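Local coordinates for protein phospholipase C-beta (PLC-beta) (Sepia officinalis, PDB 3QR0) that is a phospholipase C-beta, a multidomain protein that carries a calcium ion bound in its TIM-barrel-type region, at residues Q151-T163 / L210-Y222. Sequence-based numbering, arbitrary orientation.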
loop_
_atom_site.group_PDB
_atom_site.type_symbol
_atom_site.label_atom_id
_atom_site.label_comp_id
_atom_site.label_asym_id
_atom_site.label_seq_id
_atom_site.Cartn_x
_atom_site.Cartn_y
_atom_site.Cartn_z
ATOM N N GLN A 151 12.930 11.010 -5.671
ATOM C CA GLN A 151 13.420 10.811 -7.036
ATOM C C GLN A 151 14.939 10.636 -7.153
ATOM O O GLN A 151 15.393 9.842 -7.983
ATOM C CB GLN A 151 12.958 11.943 -7.951
ATOM C CG GLN A 151 13.065 11.604 -9.427
ATOM C CD GLN A 151 12.573 12.724 -10.312
ATOM O OE1 GLN A 151 13.343 13.309 -11.082
ATOM N NE2 GLN A 151 11.286 13.041 -10.205
ATOM N N LEU A 152 15.718 11.356 -6.343
ATOM C CA LEU A 152 17.183 11.184 -6.338
ATOM C C LEU A 152 17.572 9.760 -5.934
ATOM O O LEU A 152 18.507 9.184 -6.490
ATOM C CB LEU A 152 17.871 12.187 -5.406
ATOM C CG LEU A 152 19.404 12.219 -5.467
ATOM C CD1 LEU A 152 19.885 12.765 -6.810
ATOM C CD2 LEU A 152 19.976 13.054 -4.319
ATOM N N GLY A 153 16.857 9.200 -4.962
ATOM C CA GLY A 153 17.029 7.798 -4.589
ATOM C C GLY A 153 16.722 6.839 -5.727
ATOM O O GLY A 153 17.395 5.814 -5.878
ATOM N N GLU A 154 15.706 7.158 -6.529
ATOM C CA GLU A 154 15.377 6.340 -7.697
ATOM C C GLU A 154 16.418 6.491 -8.800
ATOM O O GLU A 154 16.656 5.554 -9.564
ATOM C CB GLU A 154 13.986 6.670 -8.241
ATOM C CG GLU A 154 12.841 6.176 -7.362
ATOM C CD GLU A 154 12.696 4.648 -7.338
ATOM O OE1 GLU A 154 13.351 3.939 -8.137
ATOM O OE2 GLU A 154 11.919 4.154 -6.497
ATOM N N TRP A 155 17.027 7.671 -8.878
ATOM C CA TRP A 155 18.108 7.917 -9.819
ATOM C C TRP A 155 19.327 7.091 -9.403
ATOM O O TRP A 155 20.007 6.519 -10.252
ATOM C CB TRP A 155 18.442 9.407 -9.861
ATOM C CG TRP A 155 19.222 9.827 -11.063
ATOM C CD1 TRP A 155 20.459 10.403 -11.075
ATOM C CD2 TRP A 155 18.816 9.715 -12.429
ATOM N NE1 TRP A 155 20.851 10.654 -12.368
ATOM C CE2 TRP A 155 19.862 10.241 -13.220
ATOM C CE3 TRP A 155 17.674 9.215 -13.064
ATOM C CZ2 TRP A 155 19.800 10.286 -14.612
ATOM C CZ3 TRP A 155 17.608 9.264 -14.451
ATOM C CH2 TRP A 155 18.670 9.797 -15.209
ATOM N N GLU A 156 19.581 7.027 -8.097
ATOM C CA GLU A 156 20.660 6.207 -7.550
ATOM C C GLU A 156 20.415 4.703 -7.771
ATOM O O GLU A 156 21.354 3.955 -8.030
ATOM C CB GLU A 156 20.856 6.504 -6.058
ATOM C CG GLU A 156 22.104 5.874 -5.457
ATOM C CD GLU A 156 22.206 6.075 -3.954
ATOM O OE1 GLU A 156 21.177 5.960 -3.252
ATOM O OE2 GLU A 156 23.324 6.327 -3.469
ATOM N N LYS A 157 19.164 4.268 -7.665
ATOM C CA LYS A 157 18.784 2.889 -8.002
ATOM C C LYS A 157 19.162 2.537 -9.445
ATOM O O LYS A 157 19.760 1.486 -9.704
ATOM C CB LYS A 157 17.284 2.682 -7.792
ATOM C CG LYS A 157 16.766 1.324 -8.234
ATOM C CD LYS A 157 15.410 1.015 -7.613
ATOM C CE LYS A 157 14.793 -0.234 -8.228
ATOM N NZ LYS A 157 13.533 -0.632 -7.533
ATOM N N LEU A 158 18.816 3.424 -10.375
ATOM C CA LEU A 158 19.208 3.274 -11.772
ATOM C C LEU A 158 20.731 3.240 -11.905
ATOM O O LEU A 158 21.274 2.438 -12.676
ATOM C CB LEU A 158 18.628 4.415 -12.620
ATOM C CG LEU A 158 18.999 4.456 -14.102
ATOM C CD1 LEU A 158 18.569 3.172 -14.803
ATOM C CD2 LEU A 158 18.380 5.669 -14.774
ATOM N N TYR A 159 21.413 4.113 -11.162
ATOM C CA TYR A 159 22.877 4.148 -11.158
ATOM C C TYR A 159 23.455 2.798 -10.733
ATOM O O TYR A 159 24.394 2.294 -11.355
ATOM C CB TYR A 159 23.406 5.257 -10.235
ATOM C CG TYR A 159 24.912 5.268 -10.097
ATOM C CD1 TYR A 159 25.708 5.895 -11.044
ATOM C CD2 TYR A 159 25.540 4.634 -9.026
ATOM C CE1 TYR A 159 27.097 5.898 -10.932
ATOM C CE2 TYR A 159 26.932 4.633 -8.901
ATOM C CZ TYR A 159 27.700 5.268 -9.859
ATOM O OH TYR A 159 29.069 5.275 -9.752
ATOM N N PHE A 160 22.900 2.218 -9.674
ATOM C CA PHE A 160 23.383 0.922 -9.194
ATOM C C PHE A 160 23.033 -0.224 -10.136
ATOM O O PHE A 160 23.792 -1.195 -10.239
ATOM C CB PHE A 160 22.907 0.641 -7.771
ATOM C CG PHE A 160 23.824 1.194 -6.727
ATOM C CD1 PHE A 160 23.667 2.494 -6.261
ATOM C CD2 PHE A 160 24.878 0.434 -6.243
ATOM C CE1 PHE A 160 24.526 3.019 -5.304
ATOM C CE2 PHE A 160 25.743 0.952 -5.279
ATOM C CZ PHE A 160 25.565 2.248 -4.814
ATOM N N ARG A 161 21.912 -0.110 -10.843
ATOM C CA ARG A 161 21.604 -1.072 -11.887
ATOM C C ARG A 161 22.691 -1.027 -12.964
ATOM O O ARG A 161 23.228 -2.065 -13.362
ATOM C CB ARG A 161 20.239 -0.817 -12.522
ATOM C CG ARG A 161 19.795 -1.999 -13.356
ATOM C CD ARG A 161 18.589 -1.727 -14.205
ATOM N NE ARG A 161 18.538 -2.657 -15.336
ATOM C CZ ARG A 161 17.460 -2.912 -16.071
ATOM N NH1 ARG A 161 16.296 -2.328 -15.806
ATOM N NH2 ARG A 161 17.548 -3.773 -17.076
ATOM N N LEU A 162 23.019 0.180 -13.414
ATOM C CA LEU A 162 24.004 0.364 -14.477
ATOM C C LEU A 162 25.413 -0.104 -14.101
ATOM O O LEU A 162 26.128 -0.645 -14.949
ATOM C CB LEU A 162 24.037 1.829 -14.926
ATOM C CG LEU A 162 22.785 2.288 -15.681
ATOM C CD1 LEU A 162 22.821 3.786 -15.908
ATOM C CD2 LEU A 162 22.638 1.548 -17.013
ATOM N N THR A 163 25.804 0.098 -12.844
ATOM C CA THR A 163 27.159 -0.226 -12.394
ATOM C C THR A 163 27.302 -1.622 -11.765
ATOM O O THR A 163 28.405 -2.018 -11.398
ATOM C CB THR A 163 27.686 0.828 -11.400
ATOM O OG1 THR A 163 26.861 0.860 -10.224
ATOM C CG2 THR A 163 27.710 2.201 -12.055
ATOM N N LEU A 210 34.056 2.568 -15.534
ATOM C CA LEU A 210 33.528 2.675 -14.173
ATOM C C LEU A 210 34.145 3.852 -13.425
ATOM O O LEU A 210 33.451 4.542 -12.679
ATOM C CB LEU A 210 33.780 1.382 -13.387
ATOM C CG LEU A 210 33.271 1.350 -11.938
ATOM C CD1 LEU A 210 31.768 1.630 -11.878
ATOM C CD2 LEU A 210 33.590 0.018 -11.291
ATOM N N LYS A 211 35.444 4.069 -13.636
ATOM C CA LYS A 211 36.176 5.180 -13.014
ATOM C C LYS A 211 35.508 6.522 -13.300
ATOM O O LYS A 211 35.322 7.331 -12.391
ATOM C CB LYS A 211 37.622 5.228 -13.522
ATOM C CG LYS A 211 38.477 4.036 -13.117
ATOM C CD LYS A 211 39.685 3.878 -14.032
ATOM C CE LYS A 211 40.424 2.582 -13.740
ATOM N NZ LYS A 211 41.639 2.420 -14.587
ATOM N N ALA A 212 35.152 6.746 -14.564
ATOM C CA ALA A 212 34.537 8.004 -14.996
ATOM C C ALA A 212 33.037 8.070 -14.695
ATOM O O ALA A 212 32.424 9.128 -14.832
ATOM C CB ALA A 212 34.776 8.219 -16.488
ATOM N N PHE A 213 32.456 6.942 -14.288
ATOM C CA PHE A 213 31.014 6.828 -14.077
ATOM C C PHE A 213 30.667 6.907 -12.584
ATOM O O PHE A 213 30.189 5.943 -11.990
ATOM C CB PHE A 213 30.518 5.516 -14.691
ATOM C CG PHE A 213 29.046 5.498 -15.002
ATOM C CD1 PHE A 213 28.563 6.079 -16.168
ATOM C CD2 PHE A 213 28.147 4.878 -14.147
ATOM C CE1 PHE A 213 27.205 6.051 -16.468
ATOM C CE2 PHE A 213 26.789 4.853 -14.440
ATOM C CZ PHE A 213 26.322 5.439 -15.605
ATOM N N ASP A 214 30.921 8.070 -11.987
ATOM C CA ASP A 214 30.554 8.336 -10.591
ATOM C C ASP A 214 29.131 8.892 -10.503
ATOM O O ASP A 214 28.616 9.443 -11.474
ATOM C CB ASP A 214 31.539 9.326 -9.955
ATOM C CG ASP A 214 31.577 10.659 -10.680
ATOM O OD1 ASP A 214 32.208 10.738 -11.759
ATOM O OD2 ASP A 214 30.975 11.626 -10.178
ATOM N N PHE A 215 28.507 8.769 -9.333
ATOM C CA PHE A 215 27.116 9.203 -9.172
ATOM C C PHE A 215 26.912 10.708 -9.390
ATOM O O PHE A 215 25.912 11.116 -9.983
ATOM C CB PHE A 215 26.545 8.801 -7.807
ATOM C CG PHE A 215 25.107 9.195 -7.629
ATOM C CD1 PHE A 215 24.108 8.556 -8.352
ATOM C CD2 PHE A 215 24.751 10.229 -6.772
ATOM C CE1 PHE A 215 22.774 8.929 -8.212
ATOM C CE2 PHE A 215 23.421 10.607 -6.626
ATOM C CZ PHE A 215 22.431 9.953 -7.347
ATOM N N ASP A 216 27.840 11.534 -8.915
ATOM C CA ASP A 216 27.664 12.985 -9.044
ATOM C C ASP A 216 27.695 13.433 -10.503
ATOM O O ASP A 216 26.959 14.338 -10.890
ATOM C CB ASP A 216 28.687 13.748 -8.196
ATOM C CG ASP A 216 28.374 13.680 -6.707
ATOM O OD1 ASP A 216 27.245 13.287 -6.345
ATOM O OD2 ASP A 216 29.257 14.025 -5.891
ATOM N N THR A 217 28.522 12.780 -11.313
ATOM C CA THR A 217 28.509 13.004 -12.757
ATOM C C THR A 217 27.238 12.417 -13.377
ATOM O O THR A 217 26.691 12.977 -14.331
ATOM C CB THR A 217 29.748 12.397 -13.429
ATOM O OG1 THR A 217 30.922 12.855 -12.746
ATOM C CG2 THR A 217 29.821 12.801 -14.893
ATOM N N PHE A 218 26.766 11.294 -12.836
ATOM C CA PHE A 218 25.473 10.737 -13.252
ATOM C C PHE A 218 24.324 11.716 -12.967
ATOM O O PHE A 218 23.370 11.786 -13.742
ATOM C CB PHE A 218 25.207 9.377 -12.585
ATOM C CG PHE A 218 24.073 8.598 -13.214
ATOM C CD1 PHE A 218 24.117 8.242 -14.558
ATOM C CD2 PHE A 218 22.974 8.210 -12.463
ATOM C CE1 PHE A 218 23.075 7.519 -15.144
ATOM C CE2 PHE A 218 21.928 7.481 -13.042
ATOM C CZ PHE A 218 21.979 7.140 -14.381
ATOM N N PHE A 219 24.411 12.476 -11.875
ATOM C CA PHE A 219 23.421 13.529 -11.618
ATOM C C PHE A 219 23.550 14.673 -12.625
ATOM O O PHE A 219 22.547 15.236 -13.053
ATOM C CB PHE A 219 23.507 14.079 -10.192
ATOM C CG PHE A 219 22.403 15.049 -9.864
ATOM C CD1 PHE A 219 21.108 14.593 -9.649
ATOM C CD2 PHE A 219 22.649 16.419 -9.812
ATOM C CE1 PHE A 219 20.074 15.483 -9.359
ATOM C CE2 PHE A 219 21.614 17.321 -9.525
ATOM C CZ PHE A 219 20.329 16.848 -9.300
ATOM N N LYS A 220 24.779 15.007 -13.008
ATOM C CA LYS A 220 25.010 16.005 -14.060
ATOM C C LYS A 220 24.385 15.538 -15.393
ATOM O O LYS A 220 23.939 16.350 -16.199
ATOM C CB LYS A 220 26.514 16.287 -14.221
ATOM C CG LYS A 220 26.836 17.677 -14.764
ATOM C CD LYS A 220 28.346 17.912 -14.900
ATOM C CE LYS A 220 28.632 19.122 -15.788
ATOM N NZ LYS A 220 30.093 19.367 -15.992
ATOM N N PHE A 221 24.341 14.222 -15.609
ATOM C CA PHE A 221 23.637 13.644 -16.759
ATOM C C PHE A 221 22.129 13.914 -16.671
ATOM O O PHE A 221 21.514 14.293 -17.665
ATOM C CB PHE A 221 23.948 12.143 -16.871
ATOM C CG PHE A 221 23.035 11.381 -17.798
ATOM C CD1 PHE A 221 22.968 11.692 -19.147
ATOM C CD2 PHE A 221 22.280 10.316 -17.324
ATOM C CE1 PHE A 221 22.141 10.971 -20.003
ATOM C CE2 PHE A 221 21.453 9.593 -18.172
ATOM C CZ PHE A 221 21.383 9.921 -19.513
ATOM N N TYR A 222 21.549 13.733 -15.484
ATOM C CA TYR A 222 20.149 14.105 -15.232
ATOM C C TYR A 222 19.903 15.572 -15.599
ATOM O O TYR A 222 18.936 15.886 -16.290
ATOM C CB TYR A 222 19.767 13.872 -13.759
ATOM C CG TYR A 222 18.324 14.210 -13.421
ATOM C CD1 TYR A 222 17.355 13.218 -13.349
ATOM C CD2 TYR A 222 17.934 15.525 -13.161
ATOM C CE1 TYR A 222 16.033 13.523 -13.040
ATOM C CE2 TYR A 222 16.615 15.841 -12.855
ATOM C CZ TYR A 222 15.668 14.834 -12.795
ATOM O OH TYR A 222 14.359 15.131 -12.497
HETATM O O HOH W 1 30.115 7.308 -7.187
#
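Trp155 is sandwiched between two aromatic rings of helix 215-222 and hydrogen-bonded to that helix's own backbone. Over one face its five-membered ring makes an offset stack with Phe218, the planes tilted by 17° and the centroids 4.3 Å apart; over the opposite face Tyr222 comes edge-on, with CD1 above the indole. Trp155 NE1 donates to Phe218 O at 3.1 Å, nearly straight at the hydrogen (164°). The indole reaches this oxygen from above its carbonyl plane, whereas Tyr222 N, the helical donor, arrives from the opposite face, so one carbonyl serves two donors. Farther along, Tyr159 OH donates to a lone pair of Phe213 O, 2.6 Å away. Asp214 then N-caps the helix, its OD2 accepting from Thr217 N at 2.9 Å. Phe215 CB makes a CH-pi contact over the Tyr159 face, 4.2 Å from the ring centroid and 6° off the normal, and the Phe215 ring edge points at that face. At the other end, the extended Gln151 side chain carries OE1 to within 2.5 Å of Tyr222 OH, which donates to it. Phe215 and Phe218 are knobs in holes of helix 151-163, and Trp155 fills one in return. With the segment axes 10.6 Å apart at closest approach, this aromatic cluster forms a buried core between helix 151-163 and helix 215-222 with its preceding loop, within the EF-hand-like domain of phospholipase C-beta.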